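Local coordinates for putative 4-amino-4-deoxychorismate lyase (Thermus thermophilus, PDB 2ZGI), which probably acts as a pyridoxal-phosphate-dependent lyase of the class-IV aminotransferase family, its proposed substrate being 4-amino-4-deoxychorismate, at residues L137-A140 / R141-A145. Residues are numbered along the deposited sequence; the frame is centred on the assembly and turned at random.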
loop_
_atom_site.group_PDB
_atom_site.type_symbol
_atom_site.label_atom_id
_atom_site.label_comp_id
_atom_site.label_asym_id
_atom_site.label_seq_id
_atom_site.Cartn_x
_atom_site.Cartn_y
_atom_site.Cartn_z
ATOM N N LEU D 137 13.137 -12.028 -8.411
ATOM C CA LEU D 137 13.963 -12.522 -9.517
ATOM C C LEU D 137 13.122 -13.373 -10.484
ATOM O O LEU D 137 13.300 -13.286 -11.702
ATOM C CB LEU D 137 15.165 -13.333 -9.006
ATOM C CG LEU D 137 16.084 -13.956 -10.084
ATOM C CD1 LEU D 137 16.741 -12.881 -10.977
ATOM C CD2 LEU D 137 17.148 -14.860 -9.461
ATOM N N GLU D 138 12.218 -14.185 -9.944
ATOM C CA GLU D 138 11.328 -15.006 -10.796
ATOM C C GLU D 138 10.492 -14.131 -11.742
ATOM O O GLU D 138 10.414 -14.403 -12.936
ATOM C CB GLU D 138 10.460 -15.967 -9.981
ATOM C CG GLU D 138 11.243 -17.170 -9.409
ATOM C CD GLU D 138 10.529 -17.937 -8.276
ATOM O OE1 GLU D 138 9.299 -17.756 -8.085
ATOM O OE2 GLU D 138 11.215 -18.736 -7.582
ATOM N N GLU D 139 9.919 -13.057 -11.211
ATOM C CA GLU D 139 9.227 -12.087 -12.042
ATOM C C GLU D 139 10.119 -11.448 -13.111
ATOM O O GLU D 139 9.729 -11.365 -14.301
ATOM C CB GLU D 139 8.523 -11.024 -11.181
ATOM C CG GLU D 139 7.611 -10.098 -12.017
ATOM C CD GLU D 139 7.065 -8.937 -11.216
ATOM O OE1 GLU D 139 6.529 -9.202 -10.128
ATOM O OE2 GLU D 139 7.191 -7.769 -11.671
ATOM N N ALA D 140 11.320 -11.021 -12.726
ATOM C CA ALA D 140 12.228 -10.414 -13.673
ATOM C C ALA D 140 12.544 -11.344 -14.853
ATOM O O ALA D 140 12.507 -10.939 -16.037
ATOM C CB ALA D 140 13.517 -9.969 -12.976
ATOM N N ARG D 141 12.874 -12.586 -14.520
ATOM C CA ARG D 141 13.259 -13.567 -15.523
ATOM C C ARG D 141 12.074 -13.920 -16.430
ATOM O O ARG D 141 12.250 -14.064 -17.634
ATOM C CB ARG D 141 13.862 -14.815 -14.850
ATOM C CG ARG D 141 15.278 -14.566 -14.328
ATOM C CD ARG D 141 15.965 -15.855 -13.882
ATOM N NE ARG D 141 17.328 -15.599 -13.415
ATOM C CZ ARG D 141 18.131 -16.537 -12.913
ATOM N NH1 ARG D 141 17.696 -17.796 -12.806
ATOM N NH2 ARG D 141 19.358 -16.218 -12.512
ATOM N N LYS D 142 10.882 -14.061 -15.859
ATOM C CA LYS D 142 9.671 -14.220 -16.682
ATOM C C LYS D 142 9.574 -13.119 -17.758
ATOM O O LYS D 142 9.235 -13.405 -18.911
ATOM C CB LYS D 142 8.409 -14.257 -15.832
ATOM C CG LYS D 142 7.169 -14.658 -16.620
ATOM C CD LYS D 142 5.979 -14.877 -15.702
ATOM C CE LYS D 142 4.704 -15.166 -16.508
ATOM N NZ LYS D 142 3.607 -15.673 -15.612
ATOM N N GLU D 143 9.913 -11.883 -17.376
ATOM C CA GLU D 143 9.887 -10.715 -18.270
ATOM C C GLU D 143 11.146 -10.534 -19.079
ATOM O O GLU D 143 11.373 -9.457 -19.632
ATOM C CB GLU D 143 9.689 -9.429 -17.458
ATOM C CG GLU D 143 8.298 -8.850 -17.550
ATOM C CD GLU D 143 7.295 -9.732 -16.904
ATOM O OE1 GLU D 143 6.321 -10.169 -17.590
ATOM O OE2 GLU D 143 7.512 -10.007 -15.705
ATOM N N GLY D 144 11.992 -11.553 -19.116
ATOM C CA GLY D 144 13.199 -11.504 -19.919
ATOM C C GLY D 144 14.300 -10.601 -19.392
ATOM O O GLY D 144 15.213 -10.261 -20.146
ATOM N N ALA D 145 14.210 -10.204 -18.110
ATOM C CA ALA D 145 15.201 -9.322 -17.458
ATOM C C ALA D 145 16.213 -10.069 -16.591
ATOM O O ALA D 145 15.939 -11.179 -16.151
ATOM C CB ALA D 145 14.491 -8.269 -16.607
#
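Ala140 and Ala145 meet on the tightly packed side of this helix end: their CB atoms lie 4.1 Å apart, and both side chains also rest on Arg112 of strand 111-117. Ala140 O accepts from Ala145 N at 2.8 Å, although this donor sits above the carbonyl plane, 38° out of it and off the lone-pair direction. Gly144 N reaches Arg141 O at 2.9 Å. These two bonds, with Gly144 at positive phi as the C-prime residue, define a Schellman motif that ends helix 131-142 and turns the chain toward strand 147-151, within a beta-alpha-beta unit that starts at strand 111-117. One turn back, Arg141 N donates to Leu137 O with an N-H...O angle of 166°. Glu143 OE2 comes within 3.0 Å of Glu139 O, an unfavourable approach of two acceptors, while the OE2 atoms of Glu139 and Glu143 stay 4.6 Å apart, not in contact; Arg112 probably eases this, through a salt bridge to Glu139 and a weak, long ion pair to Glu143. On the looser, more exposed flank, Leu137 CD1 approaches Arg141 NE to 3.7 Å, while CD2 lies over one guanidinium face, offset toward its rim. With CG anti to the carbonyl carbon (chi1 -74°), the extended Arg141 chain runs back over Leu137. An alanine in place of Leu137 would remove CG and both methyls, and the guanidinium would probably lose that apolar support and turn more freely.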